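Local coordinates for galactose-binding-like protein (Bacteroides thetaiotaomicron, PDB 7M1B) that is of uncertain activity but, as a SusE-like protein with a galactose-binding-like domain, probably binds glycans and may also help to degrade them, at residues S318-S322 / D333-A337; S252-V256 / K358-T362. One frame throughout, in Å; residues are numbered along the deposited sequence.

Contact 1. Residues S318-S322 / D333-A337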
ATOM      1  N   SER A 318      -8.571  -6.041   7.065  1.00 19.57           N
ATOM      2  CA  SER A 318      -9.903  -6.274   6.513  1.00 20.19           C
ATOM      3  C   SER A 318     -10.904  -6.218   7.666  1.00 18.70           C
ATOM      4  O   SER A 318     -10.797  -6.982   8.630  1.00 21.77           O
ATOM      5  CB  SER A 318      -9.902  -7.628   5.848  1.00 20.26           C
ATOM      6  OG  SER A 318     -11.229  -8.064   5.513  1.00 19.52           O
ATOM      7  N   ILE A 319     -11.878  -5.298   7.561  1.00 17.61           N
ATOM      8  CA  ILE A 319     -12.924  -5.092   8.568  1.00 21.70           C
ATOM      9  C   ILE A 319     -14.152  -5.944   8.248  1.00 17.74           C
ATOM     10  O   ILE A 319     -14.600  -6.009   7.088  1.00 20.82           O
ATOM     11  CB  ILE A 319     -13.271  -3.582   8.635  1.00 24.24           C
ATOM     12  CG1 ILE A 319     -12.049  -2.773   9.107  1.00 28.26           C
ATOM     13  CG2 ILE A 319     -14.419  -3.376   9.609  1.00 27.19           C
ATOM     14  CD1 ILE A 319     -11.325  -3.341  10.299  1.00 37.23           C
ATOM     15  N   LYS A 320     -14.739  -6.556   9.316  1.00 22.43           N
ATOM     16  CA  LYS A 320     -16.044  -7.216   9.240  1.00 19.62           C
ATOM     17  C   LYS A 320     -17.083  -6.260   9.824  1.00 23.52           C
ATOM     18  O   LYS A 320     -17.102  -6.093  11.024  1.00 22.71           O
ATOM     19  CB  LYS A 320     -16.065  -8.566   9.953  1.00 19.65           C
ATOM     20  CG  LYS A 320     -17.345  -9.359   9.720  1.00 18.10           C
ATOM     21  CD  LYS A 320     -17.220 -10.722  10.470  1.00 18.85           C
ATOM     22  CE  LYS A 320     -18.402 -11.620  10.108  1.00 19.29           C
ATOM     23  NZ  LYS A 320     -18.305 -12.923  10.835  1.00 20.31           N
ATOM     24  N   PRO A 321     -17.871  -5.496   9.050  1.00 21.88           N
ATOM     25  CA  PRO A 321     -18.736  -4.444   9.637  1.00 25.62           C
ATOM     26  C   PRO A 321     -19.574  -4.869  10.849  1.00 25.47           C
ATOM     27  O   PRO A 321     -19.704  -4.123  11.830  1.00 24.73           O
ATOM     28  CB  PRO A 321     -19.680  -4.080   8.481  1.00 28.56           C
ATOM     29  CG  PRO A 321     -18.808  -4.279   7.255  1.00 20.87           C
ATOM     30  CD  PRO A 321     -17.988  -5.542   7.570  1.00 20.82           C
ATOM     31  N   SER A 322     -20.154  -6.072  10.797  1.00 24.19           N
ATOM     32  CA  SER A 322     -21.001  -6.538  11.904  1.00 23.96           C
ATOM     33  C   SER A 322     -20.214  -6.860  13.176  1.00 23.11           C
ATOM     34  O   SER A 322     -20.776  -6.858  14.300  1.00 33.30           O
ATOM     35  CB  SER A 322     -21.691  -7.800  11.460  1.00 25.47           C
ATOM     36  OG  SER A 322     -20.713  -8.863  11.404  1.00 23.05           O
ATOM     37  N   ASP A 333     -22.209  -7.176   5.969  1.00 21.68           N
ATOM     38  CA  ASP A 333     -20.919  -7.834   5.745  1.00 19.28           C
ATOM     39  C   ASP A 333     -20.810  -8.333   4.297  1.00 16.39           C
ATOM     40  O   ASP A 333     -19.727  -8.160   3.651  1.00 20.52           O
ATOM     41  CB  ASP A 333     -20.766  -9.052   6.657  1.00 18.02           C
ATOM     42  CG  ASP A 333     -20.625  -8.715   8.144  1.00 19.54           C
ATOM     43  OD1 ASP A 333     -20.192  -7.581   8.477  1.00 22.75           O
ATOM     44  OD2 ASP A 333     -20.948  -9.657   8.995  1.00 24.63           O
ATOM     45  N   ILE A 334     -21.842  -8.990   3.807  1.00 18.58           N
ATOM     46  CA  ILE A 334     -21.774  -9.620   2.476  1.00 20.65           C
ATOM     47  C   ILE A 334     -21.765  -8.582   1.347  1.00 21.01           C
ATOM     48  O   ILE A 334     -20.933  -8.639   0.435  1.00 23.42           O
ATOM     49  CB  ILE A 334     -22.944 -10.601   2.367  1.00 19.55           C
ATOM     50  CG1 ILE A 334     -22.691 -11.824   3.268  1.00 22.83           C
ATOM     51  CG2 ILE A 334     -23.110 -10.988   0.889  1.00 24.11           C
ATOM     52  CD1 ILE A 334     -23.936 -12.646   3.523  1.00 26.65           C
ATOM     53  N   THR A 335     -22.609  -7.567   1.449  1.00 23.47           N
ATOM     54  CA  THR A 335     -22.556  -6.471   0.509  1.00 26.25           C
ATOM     55  C   THR A 335     -21.177  -5.804   0.540  1.00 23.92           C
ATOM     56  O   THR A 335     -20.602  -5.506  -0.524  1.00 27.39           O
ATOM     57  CB  THR A 335     -23.707  -5.491   0.815  1.00 29.71           C
ATOM     58  OG1 THR A 335     -24.930  -6.227   0.725  1.00 34.18           O
ATOM     59  CG2 THR A 335     -23.768  -4.306  -0.131  1.00 28.66           C
ATOM     60  N   TYR A 336     -20.714  -5.413   1.732  1.00 21.43           N
ATOM     61  CA  TYR A 336     -19.425  -4.749   1.887  1.00 26.18           C
ATOM     62  C   TYR A 336     -18.293  -5.550   1.230  1.00 23.49           C
ATOM     63  O   TYR A 336     -17.472  -5.000   0.479  1.00 25.04           O
ATOM     64  CB  TYR A 336     -19.156  -4.445   3.364  1.00 24.43           C
ATOM     65  CG  TYR A 336     -17.829  -3.819   3.726  1.00 22.90           C
ATOM     66  CD1 TYR A 336     -17.606  -2.453   3.645  1.00 28.97           C
ATOM     67  CD2 TYR A 336     -16.751  -4.629   4.085  1.00 19.92           C
ATOM     68  CE1 TYR A 336     -16.375  -1.903   4.013  1.00 30.19           C
ATOM     69  CE2 TYR A 336     -15.529  -4.110   4.487  1.00 23.55           C
ATOM     70  CZ  TYR A 336     -15.315  -2.744   4.374  1.00 27.78           C
ATOM     71  OH  TYR A 336     -14.082  -2.276   4.757  1.00 30.56           O
ATOM     72  N   ALA A 337     -18.181  -6.832   1.583  1.00 19.24           N
ATOM     73  CA  ALA A 337     -17.055  -7.561   1.021  1.00 18.38           C
ATOM     74  C   ALA A 337     -17.192  -7.720  -0.488  1.00 18.11           C
ATOM     75  O   ALA A 337     -16.162  -7.700  -1.174  1.00 18.79           O
ATOM     76  CB  ALA A 337     -17.030  -8.948   1.679  1.00 18.00           C
TER
HETATM   77  O   HOH W   1     -12.087  -3.858   4.986  1.00 22.99           O
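Ser-318 follows strand 311-317 and makes no direct contact with 333-337. Its OG is hydrogen-bonded to Glu-341 and His-363. Ile-319 is linked to the helix through water. Ile-319 N donates to water 1 at 3.0 Å, and the same water lies 2.6 Å from Tyr-336 OH. Ile-319 O sits 3.4 Å from Tyr-336 CE2 and is also hydrogen-bonded to Tyr-284 OH. Lys-320 points its CA-CB bond away from the helix, yet its extended chain brings Lys-320 CE to 3.4 Å from Asp-333 OD2. This is not a salt bridge, because Lys-320 NZ stays 4.6 Å from Asp-333 OD2. The ammonium group donates to Trp-324 O and Ser-328 O instead. Pro-321 turns toward the helix. Pro-321 CG lies 4.0 Å from the centroid of the Tyr-336 ring, 26° off the normal, in a CH-pi contact over one ring face. Ser-322 gives the direct polar link. Ser-322 N donates to Asp-333 OD1 (2.8 Å, 165°), and Ser-322 OG donates to Asp-333 OD2 (2.5 Å). One carboxylate thus receives both donors of one serine, and its OD2 is also hydrogen-bonded to Ser-330 N just before the helix. Asp-333 and Tyr-336 are three residues apart, so about one helical turn brings both to the loop side. This is surface packing of a connecting loop against the short helix 331-338, which returns the chain to strand 341-344, consistent with the jelly-roll beta-sandwich of galactose-binding-like domains, whose strands are joined by such loops.

Contact 2. Residues S252-V256 / K358-T362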
ATOM      1  N   SER A 252       0.439 -21.540  14.065  1.00 21.73           N
ATOM      2  CA  SER A 252       1.690 -21.233  14.781  1.00 18.69           C
ATOM      3  C   SER A 252       2.752 -20.685  13.818  1.00 19.69           C
ATOM      4  O   SER A 252       3.656 -19.947  14.214  1.00 23.25           O
ATOM      5  CB  SER A 252       2.315 -22.485  15.420  1.00 20.39           C
ATOM      6  OG  SER A 252       1.362 -23.155  16.259  1.00 23.14           O
ATOM      7  N   GLU A 253       2.569 -20.979  12.512  1.00 19.87           N
ATOM      8  CA  GLU A 253       3.515 -20.544  11.496  1.00 20.47           C
ATOM      9  C   GLU A 253       3.247 -19.115  10.992  1.00 19.88           C
ATOM     10  O   GLU A 253       4.079 -18.583  10.237  1.00 25.06           O
ATOM     11  CB  GLU A 253       3.433 -21.524  10.330  1.00 21.88           C
ATOM     12  CG  GLU A 253       3.812 -22.947  10.766  1.00 25.67           C
ATOM     13  CD  GLU A 253       4.981 -23.230  11.716  1.00 42.20           C
ATOM     14  OE1 GLU A 253       6.092 -22.705  11.471  1.00 51.83           O
ATOM     15  OE2 GLU A 253       4.792 -24.012  12.728  1.00 53.84           O
ATOM     16  N   PHE A 254       2.131 -18.465  11.352  1.00 21.12           N
ATOM     17  CA  PHE A 254       1.983 -17.084  10.903  1.00 19.16           C
ATOM     18  C   PHE A 254       3.155 -16.261  11.461  1.00 22.27           C
ATOM     19  O   PHE A 254       3.628 -16.438  12.616  1.00 26.01           O
ATOM     20  CB  PHE A 254       0.717 -16.435  11.466  1.00 21.34           C
ATOM     21  CG  PHE A 254      -0.548 -16.823  10.737  1.00 21.59           C
ATOM     22  CD1 PHE A 254      -0.739 -16.431   9.399  1.00 20.34           C
ATOM     23  CD2 PHE A 254      -1.561 -17.526  11.389  1.00 20.56           C
ATOM     24  CE1 PHE A 254      -1.896 -16.799   8.705  1.00 20.92           C
ATOM     25  CE2 PHE A 254      -2.715 -17.888  10.705  1.00 24.48           C
ATOM     26  CZ  PHE A 254      -2.892 -17.513   9.375  1.00 22.93           C
ATOM     27  N   PRO A 255       3.713 -15.247  10.754  1.00 20.70           N
ATOM     28  CA  PRO A 255       3.251 -14.761   9.447  1.00 21.43           C
ATOM     29  C   PRO A 255       3.788 -15.598   8.289  1.00 20.46           C
ATOM     30  O   PRO A 255       4.845 -16.282   8.356  1.00 21.53           O
ATOM     31  CB  PRO A 255       3.877 -13.342   9.391  1.00 25.29           C
ATOM     32  CG  PRO A 255       5.173 -13.471  10.188  1.00 25.53           C
ATOM     33  CD  PRO A 255       4.781 -14.395  11.339  1.00 23.69           C
ATOM     34  N   VAL A 256       2.974 -15.664   7.243  1.00 19.05           N
ATOM     35  CA  VAL A 256       3.377 -16.324   6.005  1.00 19.25           C
ATOM     36  C   VAL A 256       3.261 -15.315   4.873  1.00 19.30           C
ATOM     37  O   VAL A 256       2.659 -14.276   5.070  1.00 18.32           O
ATOM     38  CB  VAL A 256       2.477 -17.535   5.720  1.00 19.47           C
ATOM     39  CG1 VAL A 256       2.595 -18.604   6.837  1.00 18.86           C
ATOM     40  CG2 VAL A 256       1.005 -17.147   5.486  1.00 20.64           C
ATOM     41  N   LYS A 358       2.441 -10.155   3.331  1.00 18.88           N
ATOM     42  CA  LYS A 358       2.834 -10.857   4.534  1.00 18.54           C
ATOM     43  C   LYS A 358       1.596 -10.969   5.405  1.00 20.28           C
ATOM     44  O   LYS A 358       1.111  -9.964   5.970  1.00 17.76           O
ATOM     45  CB  LYS A 358       3.940 -10.059   5.247  1.00 19.69           C
ATOM     46  CG  LYS A 358       4.499 -10.769   6.484  1.00 21.99           C
ATOM     47  CD  LYS A 358       5.607  -9.883   7.177  1.00 27.62           C
ATOM     48  CE  LYS A 358       6.581 -10.726   8.163  1.00 52.41           C
ATOM     49  NZ  LYS A 358       7.760  -9.864   8.668  1.00 72.67           N
ATOM     50  N   ILE A 359       1.061 -12.191   5.480  1.00 19.66           N
ATOM     51  CA  ILE A 359      -0.227 -12.392   6.135  1.00 17.15           C
ATOM     52  C   ILE A 359       0.061 -12.612   7.623  1.00 18.27           C
ATOM     53  O   ILE A 359       0.768 -13.576   7.963  1.00 18.39           O
ATOM     54  CB  ILE A 359      -0.994 -13.582   5.518  1.00 16.73           C
ATOM     55  CG1 ILE A 359      -1.135 -13.494   3.986  1.00 21.73           C
ATOM     56  CG2 ILE A 359      -2.360 -13.733   6.226  1.00 18.45           C
ATOM     57  CD1 ILE A 359      -1.813 -12.229   3.552  1.00 22.27           C
ATOM     58  N   LEU A 360      -0.556 -11.797   8.481  1.00 18.72           N
ATOM     59  CA  LEU A 360      -0.372 -11.912   9.929  1.00 19.74           C
ATOM     60  C   LEU A 360      -1.480 -12.779  10.547  1.00 21.26           C
ATOM     61  O   LEU A 360      -1.251 -13.547  11.499  1.00 20.88           O
ATOM     62  CB  LEU A 360      -0.389 -10.496  10.522  1.00 20.14           C
ATOM     63  CG  LEU A 360       0.570  -9.450   9.919  1.00 22.12           C
ATOM     64  CD1 LEU A 360       0.471  -8.137  10.683  1.00 28.79           C
ATOM     65  CD2 LEU A 360       1.995  -9.928   9.939  1.00 25.66           C
ATOM     66  N   SER A 361      -2.706 -12.666  10.003  1.00 19.61           N
ATOM     67  CA  SER A 361      -3.879 -13.300  10.626  1.00 17.27           C
ATOM     68  C   SER A 361      -4.944 -13.597   9.553  1.00 19.39           C
ATOM     69  O   SER A 361      -5.002 -12.807   8.584  1.00 19.21           O
ATOM     70  CB  SER A 361      -4.380 -12.455  11.832  1.00 20.56           C
ATOM     71  OG  SER A 361      -4.909 -11.217  11.329  1.00 20.44           O
ATOM     72  N   THR A 362      -5.894 -14.482   9.908  1.00 17.50           N
ATOM     73  CA  THR A 362      -7.067 -14.718   9.077  1.00 17.92           C
ATOM     74  C   THR A 362      -8.336 -14.491   9.901  1.00 18.08           C
ATOM     75  O   THR A 362      -8.254 -14.463  11.152  1.00 20.92           O
ATOM     76  CB  THR A 362      -7.057 -16.139   8.517  1.00 18.45           C
ATOM     77  OG1 THR A 362      -6.948 -16.995   9.670  1.00 18.43           O
ATOM     78  CG2 THR A 362      -5.890 -16.388   7.570  1.00 17.95           C
TER
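Phe-254 is central to the apolar part. Phe-254 CE1 lies 4.0 Å from Ile-359 CG2, and Phe-254 CZ lies 3.7 Å from Thr-362 CG2. Ser-361 CA sits over one face of the ring, and Phe-249 meets Phe-254 edge-to-face. Val-256 and Ile-359 point to the same face of the sheet, with Val-256 CG2 4.1 Å from Ile-359 CB. Further out, Pro-255 follows a cis peptide bond. Pro-255 CB touches Leu-360 CD2 at 3.9 Å, and Pro-255 CG touches Lys-358 CE at 3.7 Å. The amine end of Lys-358 makes a cation-pi contact with Trp-307. The polar edge is backbone. Val-256 N donates to Ile-359 O at 3.1 Å, and Ile-359 N donates to Val-256 O at 2.7 Å. They form an antiparallel hydrogen-bonded pair. Pro-255 CA adds a CA-H...O contact to Ile-359 O at 3.1 Å. No charge pair crosses the contact, so main-chain bonds set the register while apolar side chains pack the approach to the strand.

After helix 109-115 the modelled chain forms two smaller antiparallel sheets, then enters the region that holds both contacts. Segment 252-256 leads into strand 256-274. Much later, strand 352-362 returns beside it, and contact 2 closes a loop of 101 residues. Contact 1 is nested inside that loop. It closes a loop of 10 residues that runs from segment 318-322 into the start of helix 331-338. Contact 2 pairs the start of strand 256-274 with strand 352-362, neighbours in the large sheet but far apart in sequence. Contact 1 folds a local connection onto its helix. The centres are 21 Å apart and the nearest atoms about 8 Å, so the contacts do not touch, but His-363, just after contact 2, bridges the two regions.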